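Local coordinates for alpha-L-rhamnosidase (Aspergillus terreus, PDB 6GSZ), which probably hydrolyses terminal non-reducing alpha-L-rhamnose residues from alpha-L-rhamnosides, and carries calcium ions and N-linked glycans, at residues A[126-131]-A[260-265]; A[569-574]-A[601-606]. All blocks are in the same frame, centred on the assembly; numbering follows the deposited sequence. Where two conformers were deposited one is given.

Contact 1. Residues A[126-131]-A[260-265]; sequences DATHRP and SSEIYD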
ATOM      1  N   ASP A 126      13.951 -29.393  -1.603  1.00 16.57           N
ATOM      2  CA  ASP A 126      13.717 -29.140  -0.156  1.00 18.33           C
ATOM      3  C   ASP A 126      14.723 -28.089   0.320  1.00 17.45           C
ATOM      4  O   ASP A 126      15.275 -28.189   1.404  1.00 19.31           O
ATOM      5  CB  ASP A 126      13.793 -30.446   0.642  1.00 23.81           C
ATOM      6  CG  ASP A 126      12.655 -31.428   0.352  1.00 34.82           C
ATOM      7  OD1 ASP A 126      11.509 -30.967   0.099  1.00 40.28           O
ATOM      8  OD2 ASP A 126      12.911 -32.662   0.389  1.00 45.92           O
ATOM      9  N   ALA A 127      14.957 -27.060  -0.513  1.00 16.29           N
ATOM     10  CA  ALA A 127      15.970 -26.040  -0.174  1.00 14.20           C
ATOM     11  C   ALA A 127      15.738 -24.760  -0.976  1.00 13.00           C
ATOM     12  O   ALA A 127      15.110 -24.784  -2.034  1.00 14.22           O
ATOM     13  CB  ALA A 127      17.388 -26.565  -0.372  1.00 15.38           C
ATOM     14  N   THR A 128      16.348 -23.673  -0.501  1.00 12.40           N
ATOM     15  CA  THR A 128      16.262 -22.414  -1.190  1.00 12.91           C
ATOM     16  C   THR A 128      16.904 -22.506  -2.573  1.00 13.51           C
ATOM     17  O   THR A 128      17.811 -23.304  -2.827  1.00 13.24           O
ATOM     18  CB  THR A 128      16.876 -21.295  -0.335  1.00 14.06           C
ATOM     19  OG1 THR A 128      16.552 -20.034  -0.893  1.00 12.81           O
ATOM     20  CG2 THR A 128      18.378 -21.340  -0.201  1.00 16.59           C
ATOM     21  N   HIS A 129      16.446 -21.677  -3.494  1.00 11.73           N
ATOM     22  CA  HIS A 129      16.889 -21.685  -4.874  1.00 10.55           C
ATOM     23  C   HIS A 129      17.950 -20.620  -5.104  1.00 11.27           C
ATOM     24  O   HIS A 129      17.711 -19.414  -4.994  1.00 13.50           O
ATOM     25  CB  HIS A 129      15.719 -21.484  -5.828  1.00 10.74           C
ATOM     26  CG  HIS A 129      14.694 -22.546  -5.702  1.00 11.43           C
ATOM     27  ND1 HIS A 129      14.992 -23.877  -5.933  1.00 13.13           N
ATOM     28  CD2 HIS A 129      13.424 -22.531  -5.274  1.00 13.93           C
ATOM     29  CE1 HIS A 129      13.927 -24.618  -5.721  1.00 12.98           C
ATOM     30  NE2 HIS A 129      12.921 -23.792  -5.335  1.00 13.01           N
ATOM     31  N   ARG A 130      19.125 -21.063  -5.506  1.00 12.06           N
ATOM     32  CA  ARG A 130      20.177 -20.144  -5.903  1.00 11.82           C
ATOM     33  C   ARG A 130      19.742 -19.399  -7.169  1.00 12.48           C
ATOM     34  O   ARG A 130      19.241 -20.019  -8.104  1.00 11.80           O
ATOM     35  CB  ARG A 130      21.461 -20.925  -6.172  1.00 12.67           C
ATOM     36  CG  ARG A 130      22.607 -19.990  -6.519  1.00 12.56           C
ATOM     37  CD  ARG A 130      23.917 -20.710  -6.366  1.00 13.76           C
ATOM     38  NE  ARG A 130      25.034 -19.838  -6.750  1.00 13.77           N
ATOM     39  CZ  ARG A 130      26.273 -20.305  -6.900  1.00 16.45           C
ATOM     40  NH1 ARG A 130      26.533 -21.571  -6.592  1.00 19.18           N
ATOM     41  NH2 ARG A 130      27.229 -19.490  -7.339  1.00 16.28           N
ATOM     42  N   PRO A 131      19.872 -18.059  -7.247  1.00 11.12           N
ATOM     43  CA  PRO A 131      19.444 -17.348  -8.445  1.00 10.72           C
ATOM     44  C   PRO A 131      20.153 -17.837  -9.704  1.00  9.97           C
ATOM     45  O   PRO A 131      21.329 -18.311  -9.643  1.00 11.75           O
ATOM     46  CB  PRO A 131      19.799 -15.896  -8.117  1.00 11.43           C
ATOM     47  CG  PRO A 131      19.601 -15.855  -6.623  1.00 10.41           C
ATOM     48  CD  PRO A 131      20.255 -17.131  -6.160  1.00 11.96           C
ATOM     49  N   SER A 260      22.537 -17.256  -2.313  1.00 12.39           N
ATOM     50  CA  SER A 260      21.155 -17.408  -1.905  1.00 13.24           C
ATOM     51  C   SER A 260      20.575 -16.009  -1.734  1.00 11.59           C
ATOM     52  O   SER A 260      21.296 -15.095  -1.385  1.00 12.50           O
ATOM     53  CB  SER A 260      20.996 -18.228  -0.645  1.00 12.90           C
ATOM     54  OG  SER A 260      21.681 -17.619   0.414  1.00 14.15           O
ATOM     55  N   SER A 261      19.278 -15.880  -1.977  1.00 11.31           N
ATOM     56  CA  SER A 261      18.595 -14.585  -1.730  1.00 11.62           C
ATOM     57  C   SER A 261      17.124 -14.852  -1.440  1.00 10.93           C
ATOM     58  O   SER A 261      16.432 -15.347  -2.314  1.00 11.73           O
ATOM     59  CB  SER A 261      18.807 -13.651  -2.915  1.00 12.07           C
ATOM     60  OG  SER A 261      18.419 -12.328  -2.580  1.00 12.44           O
ATOM     61  N   GLU A 262      16.740 -14.612  -0.190  1.00 11.27           N
ATOM     62  CA  GLU A 262      15.463 -15.075   0.372  1.00 12.24           C
ATOM     63  C   GLU A 262      14.809 -13.883   1.062  1.00 11.72           C
ATOM     64  O   GLU A 262      15.477 -13.129   1.729  1.00 12.43           O
ATOM     65  CB  GLU A 262      15.690 -16.179   1.406  1.00 11.52           C
ATOM     66  CG  GLU A 262      16.490 -17.342   0.891  1.00 12.42           C
ATOM     67  CD  GLU A 262      16.695 -18.344   1.990  1.00 14.44           C
ATOM     68  OE1 GLU A 262      15.680 -18.941   2.455  1.00 14.56           O
ATOM     69  OE2 GLU A 262      17.904 -18.578   2.340  1.00 16.51           O
ATOM     70  N   ILE A 263      13.486 -13.773   0.883  1.00 10.10           N
ATOM     71  CA  ILE A 263      12.679 -12.691   1.478  0.50 10.59           C
ATOM     72  C   ILE A 263      13.006 -12.612   2.977  1.00 10.59           C
ATOM     73  O   ILE A 263      13.348 -11.545   3.523  1.00 11.38           O
ATOM     74  CB  ILE A 263      11.167 -12.921   1.229  0.50 10.12           C
ATOM     75  CG1 ILE A 263      10.790 -12.887  -0.260  0.50 11.25           C
ATOM     76  CG2 ILE A 263      10.321 -11.949   2.028  0.50  9.77           C
ATOM     77  CD1 ILE A 263      11.093 -11.591  -0.985  0.50 12.94           C
ATOM     78  N   TYR A 264      12.831 -13.756   3.672  1.00 10.11           N
ATOM     79  CA  TYR A 264      12.970 -13.751   5.144  1.00 11.42           C
ATOM     80  C   TYR A 264      14.419 -13.807   5.610  1.00 11.36           C
ATOM     81  O   TYR A 264      14.878 -13.026   6.473  1.00 13.10           O
ATOM     82  CB  TYR A 264      12.204 -14.882   5.824  1.00 11.64           C
ATOM     83  CG  TYR A 264      10.699 -14.852   5.676  1.00 11.07           C
ATOM     84  CD1 TYR A 264       9.971 -13.697   5.366  1.00 11.25           C
ATOM     85  CD2 TYR A 264       9.997 -16.028   5.836  1.00 11.17           C
ATOM     86  CE1 TYR A 264       8.587 -13.754   5.255  1.00 11.61           C
ATOM     87  CE2 TYR A 264       8.627 -16.089   5.749  1.00 10.85           C
ATOM     88  CZ  TYR A 264       7.901 -14.937   5.454  1.00 10.34           C
ATOM     89  OH  TYR A 264       6.539 -15.040   5.329  1.00 11.25           O
ATOM     90  N   ASP A 265      15.189 -14.764   5.077  1.00 12.06           N
ATOM     91  CA  ASP A 265      16.495 -14.997   5.681  1.00 12.50           C
ATOM     92  C   ASP A 265      17.601 -14.050   5.207  1.00 11.18           C
ATOM     93  O   ASP A 265      18.549 -13.833   5.950  1.00 14.33           O
ATOM     94  CB  ASP A 265      16.920 -16.456   5.575  1.00 13.47           C
ATOM     95  CG  ASP A 265      16.215 -17.388   6.559  1.00 15.50           C
ATOM     96  OD1 ASP A 265      15.553 -16.884   7.523  1.00 15.27           O
ATOM     97  OD2 ASP A 265      16.287 -18.639   6.336  1.00 17.60           O
TER
HETATM   98  O   HOH W   1      18.094 -18.442  -2.443  1.00 13.20           O
HETATM   99  O   HOH W   2      16.663 -16.718  -4.867  1.00 11.84           O
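Thr128 rests against the aliphatic part of Glu262, and this touch between two polar residues is carried by carbon as much as by oxygen. OG1 of Thr128 comes to 3.2 Å from CG of Glu262, the two side chains meeting at a slant. OG1 stands anti to the backbone N (chi1 -168°), beside the carbonyl carbon. With OG1 there, the handedness at CB puts CG2 between the backbone N and the carbonyl carbon, from where it approaches both OE2 of Glu262, at 3.8 Å, and CB of Ser260, at 4.1 Å. The extended chi2 of Glu262 (178°) carries its CD past the hydroxyl, to 3.3 Å from OG1 of Thr128. No direct hydrogen bond joins the segments; the hydroxyl finds its protein partner in Glu206, whose side chain also touches Glu262.

Water supplies the polar link. One molecule donates to OG1 of Thr128 at 2.7 Å and to O of His129, and accepts from N of Ser261 at 2.9 Å. A second donates to O of His129 and to O of Ser261, 2.9 Å in each case. A single loop carbonyl is thus tied through solvent to both polar backbone groups of Ser261. Beside the waters, the CB of Pro131 points toward the strand, and its CG lies 4.4 Å from CB of Ser261. The hydroxyl of that serine bonds to Glu267 on the next strand.

The example illustrates solvent-mediated docking of an irregular loop on a beta hairpin: strand 258-262 pairs antiparallel with 266-270 in the N-terminal domain region of the rhamnosidase, near the calcium site that includes Ser392.

Contact 2. Residues A[569-574]-A[601-606]; sequences GLWDRS and VSDAYL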
ATOM      1  N   GLY A 569     -30.028 -15.147  11.513  1.00 15.11           N
ATOM      2  CA  GLY A 569     -29.263 -14.406  10.518  1.00 15.51           C
ATOM      3  C   GLY A 569     -28.011 -13.699  11.031  1.00 13.30           C
ATOM      4  O   GLY A 569     -27.334 -13.026  10.218  1.00 14.89           O
ATOM      5  N   LEU A 570     -27.738 -13.763  12.344  1.00 13.25           N
ATOM      6  CA  LEU A 570     -26.503 -13.234  12.888  1.00 13.63           C
ATOM      7  C   LEU A 570     -25.415 -14.306  12.701  1.00 14.34           C
ATOM      8  O   LEU A 570     -25.670 -15.322  12.056  1.00 14.58           O
ATOM      9  CB  LEU A 570     -26.689 -12.792  14.345  1.00 14.01           C
ATOM     10  CG  LEU A 570     -27.664 -11.623  14.554  1.00 14.19           C
ATOM     11  CD1 LEU A 570     -27.856 -11.359  16.048  1.00 15.83           C
ATOM     12  CD2 LEU A 570     -27.184 -10.364  13.827  1.00 16.56           C
ATOM     13  N   TRP A 571     -24.226 -14.044  13.215  1.00 12.40           N
ATOM     14  CA  TRP A 571     -23.159 -15.001  13.088  1.00 12.82           C
ATOM     15  C   TRP A 571     -23.465 -16.284  13.867  1.00 14.97           C
ATOM     16  O   TRP A 571     -23.931 -16.265  14.986  1.00 16.84           O
ATOM     17  CB  TRP A 571     -21.839 -14.416  13.564  1.00 12.66           C
ATOM     18  CG  TRP A 571     -21.052 -13.651  12.543  1.00 12.92           C
ATOM     19  CD1 TRP A 571     -21.032 -12.309  12.342  1.00 12.66           C
ATOM     20  CD2 TRP A 571     -20.158 -14.194  11.565  1.00 12.11           C
ATOM     21  NE1 TRP A 571     -20.208 -11.967  11.323  1.00 12.77           N
ATOM     22  CE2 TRP A 571     -19.625 -13.107  10.832  1.00 12.11           C
ATOM     23  CE3 TRP A 571     -19.704 -15.485  11.276  1.00 13.64           C
ATOM     24  CZ2 TRP A 571     -18.684 -13.283   9.819  1.00 12.53           C
ATOM     25  CZ3 TRP A 571     -18.798 -15.661  10.256  1.00 13.20           C
ATOM     26  CH2 TRP A 571     -18.283 -14.571   9.549  1.00 13.39           C
ATOM     27  N   ASP A 572     -23.057 -17.400  13.269  1.00 15.49           N
ATOM     28  CA  ASP A 572     -23.041 -18.693  13.949  1.00 16.39           C
ATOM     29  C   ASP A 572     -22.061 -18.605  15.130  1.00 16.02           C
ATOM     30  O   ASP A 572     -20.905 -18.181  14.969  1.00 16.68           O
ATOM     31  CB  ASP A 572     -22.656 -19.777  12.943  1.00 18.95           C
ATOM     32  CG  ASP A 572     -22.477 -21.177  13.492  1.00 23.71           C
ATOM     33  OD1 ASP A 572     -21.957 -21.328  14.604  1.00 25.27           O
ATOM     34  OD2 ASP A 572     -22.824 -22.079  12.752  1.00 31.04           O
ATOM     35  N   ARG A 573     -22.553 -18.934  16.328  1.00 18.67           N
ATOM     36  CA  ARG A 573     -21.788 -18.715  17.560  1.00 18.97           C
ATOM     37  C   ARG A 573     -20.786 -19.854  17.833  1.00 20.97           C
ATOM     38  O   ARG A 573     -20.218 -19.887  18.929  1.00 23.77           O
ATOM     39  CB  ARG A 573     -22.721 -18.452  18.748  1.00 23.06           C
ATOM     40  CG  ARG A 573     -23.332 -17.051  18.765  1.00 24.70           C
ATOM     41  CD  ARG A 573     -24.596 -16.924  17.982  1.00 26.35           C
ATOM     42  NE  ARG A 573     -25.262 -15.703  18.426  1.00 26.16           N
ATOM     43  CZ  ARG A 573     -25.089 -14.485  17.907  1.00 22.98           C
ATOM     44  NH1 ARG A 573     -24.259 -14.302  16.892  1.00 18.16           N
ATOM     45  NH2 ARG A 573     -25.769 -13.453  18.419  1.00 23.57           N
ATOM     46  N   SER A 574     -20.578 -20.768  16.873  1.00 18.19           N
ATOM     47  CA  SER A 574     -19.534 -21.782  17.011  1.00 19.90           C
ATOM     48  C   SER A 574     -18.320 -21.453  16.136  1.00 19.90           C
ATOM     49  O   SER A 574     -17.381 -22.258  16.059  1.00 23.05           O
ATOM     50  CB  SER A 574     -20.093 -23.123  16.688  1.00 23.79           C
ATOM     51  OG  SER A 574     -20.358 -23.288  15.291  1.00 26.75           O
ATOM     52  N   VAL A 601     -18.934  -8.382  18.693  1.00 12.28           N
ATOM     53  CA  VAL A 601     -18.082  -7.692  17.720  1.00 12.66           C
ATOM     54  C   VAL A 601     -18.445  -8.118  16.293  1.00 12.56           C
ATOM     55  O   VAL A 601     -18.620  -7.284  15.387  1.00 12.43           O
ATOM     56  CB  VAL A 601     -16.581  -7.912  18.003  1.00 12.51           C
ATOM     57  CG1 VAL A 601     -15.684  -7.396  16.895  1.00 14.11           C
ATOM     58  CG2 VAL A 601     -16.167  -7.256  19.309  1.00 13.94           C
ATOM     59  N   SER A 602     -18.524  -9.435  16.082  1.00 11.54           N
ATOM     60  CA  SER A 602     -18.785  -9.971  14.756  1.00 11.27           C
ATOM     61  C   SER A 602     -20.140  -9.519  14.195  1.00 11.91           C
ATOM     62  O   SER A 602     -20.276  -9.193  13.016  1.00 12.34           O
ATOM     63  CB  SER A 602     -18.657 -11.487  14.790  1.00 12.46           C
ATOM     64  OG  SER A 602     -17.320 -11.914  15.056  1.00 12.97           O
ATOM     65  N   ASP A 603     -21.161  -9.590  15.050  1.00 11.70           N
ATOM     66  CA  ASP A 603     -22.495  -9.198  14.622  1.00 13.37           C
ATOM     67  C   ASP A 603     -22.554  -7.710  14.302  1.00 12.13           C
ATOM     68  O   ASP A 603     -23.249  -7.327  13.314  1.00 13.04           O
ATOM     69  CB  ASP A 603     -23.511  -9.529  15.709  1.00 12.67           C
ATOM     70  CG  ASP A 603     -23.819 -11.013  15.855  1.00 12.45           C
ATOM     71  OD1 ASP A 603     -23.442 -11.808  14.937  1.00 13.67           O
ATOM     72  OD2 ASP A 603     -24.452 -11.382  16.890  1.00 14.13           O
ATOM     73  N   ALA A 604     -21.816  -6.902  15.070  1.00 11.33           N
ATOM     74  CA  ALA A 604     -21.765  -5.455  14.761  1.00 11.63           C
ATOM     75  C   ALA A 604     -21.198  -5.251  13.352  1.00 10.69           C
ATOM     76  O   ALA A 604     -21.766  -4.488  12.553  1.00 11.41           O
ATOM     77  CB  ALA A 604     -20.981  -4.711  15.793  1.00 12.30           C
ATOM     78  N   TYR A 605     -20.087  -5.959  13.050  1.00 11.61           N
ATOM     79  CA  TYR A 605     -19.489  -5.841  11.740  1.00 10.83           C
ATOM     80  C   TYR A 605     -20.343  -6.456  10.602  1.00 10.41           C
ATOM     81  O   TYR A 605     -20.290  -5.975   9.454  1.00 11.26           O
ATOM     82  CB  TYR A 605     -18.061  -6.391  11.731  1.00 11.26           C
ATOM     83  CG  TYR A 605     -17.034  -5.369  12.122  1.00 10.74           C
ATOM     84  CD1 TYR A 605     -16.723  -5.130  13.456  1.00 10.29           C
ATOM     85  CD2 TYR A 605     -16.396  -4.606  11.160  1.00 11.99           C
ATOM     86  CE1 TYR A 605     -15.762  -4.203  13.826  1.00 10.80           C
ATOM     87  CE2 TYR A 605     -15.445  -3.659  11.522  1.00 11.95           C
ATOM     88  CZ  TYR A 605     -15.124  -3.451  12.855  1.00 10.86           C
ATOM     89  OH  TYR A 605     -14.181  -2.499  13.193  1.00 12.95           O
ATOM     90  N   LEU A 606     -21.154  -7.481  10.922  1.00 10.67           N
ATOM     91  CA  LEU A 606     -22.119  -8.014   9.950  0.50 11.11           C
ATOM     92  C   LEU A 606     -23.138  -6.923   9.585  1.00 11.09           C
ATOM     93  O   LEU A 606     -23.442  -6.747   8.408  1.00 12.62           O
ATOM     94  CB  LEU A 606     -22.796  -9.269  10.520  0.50 11.76           C
ATOM     95  CG  LEU A 606     -24.115  -9.675   9.860  0.50 13.48           C
ATOM     96  CD1 LEU A 606     -23.922 -10.017   8.401  0.50 12.24           C
ATOM     97  CD2 LEU A 606     -24.778 -10.817  10.610  0.50 13.44           C
TER
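Asp603 reaches from helix 598-619 to the loop 569-574 and meets both Trp571 and Arg573, a buried helix-to-loop contact within the six-hairpin glycosidase domain, the (alpha/alpha)6 barrel of this family. The carboxylate and the indole slide past each other in opposite directions with their planes 18° apart, so that OD1 lies at the ring edge. The same oxygen accepts the backbone N-H of Trp571 at 2.9 Å in a nearly straight bond (164°), on its syn side but tilted 24° out of the carboxylate plane.

CB of Ser602 stands over the face of the indole, 3.9 Å from the centroid of the five-membered ring, a CH-pi contact. Its OG lies beside the backbone N and bonds to O of Lys598 one turn earlier. Near the pyrrole N-H, CB of Leu606 approaches NE1 of Trp571 obliquely.

Leu570 crosses Asp603 at about a right angle and sets its CD1 3.5 Å from OD2, giving the acid an apolar flank. The guanidinium of Arg573 is nearly coplanar with the carboxylate and grips it end-on: NH1 and NH2 both donate to OD2, each at 2.9 Å, forming a salt bridge. OD2 also accepts from NE1 of Trp644 on helix 623-644, and this concentration of donors would be expected to keep the buried acid ionised. An Asx turn from Asp572 to Ser574 shapes the loop around the arginine. Finally, NH1 of Arg573 turns back to O of Trp571, 2.8 Å away, and meets a lone pair in the carbonyl plane.

In the fold
Contact 1 closes in sequence before contact 2 opens, and the two are separate in space, with centres about 42 Å apart and nearest atoms about 25 Å. They share no helix or sheet. Segments 126-131 and 260-265 join a loop to a hairpin among the N-terminal beta domains, whereas 569-574 and 601-606 tie a loop to helix 598-619 of the helical domain. Tyr264, within 260-265, bonds through its OH to the backbone O of Glu466, a residue of the glucose pocket. Trp578 and Trp581, also pocket residues, fall in the sequence between the segments of contact 2. Each contact thus joins a loop to a regular element in a different domain of the enzyme.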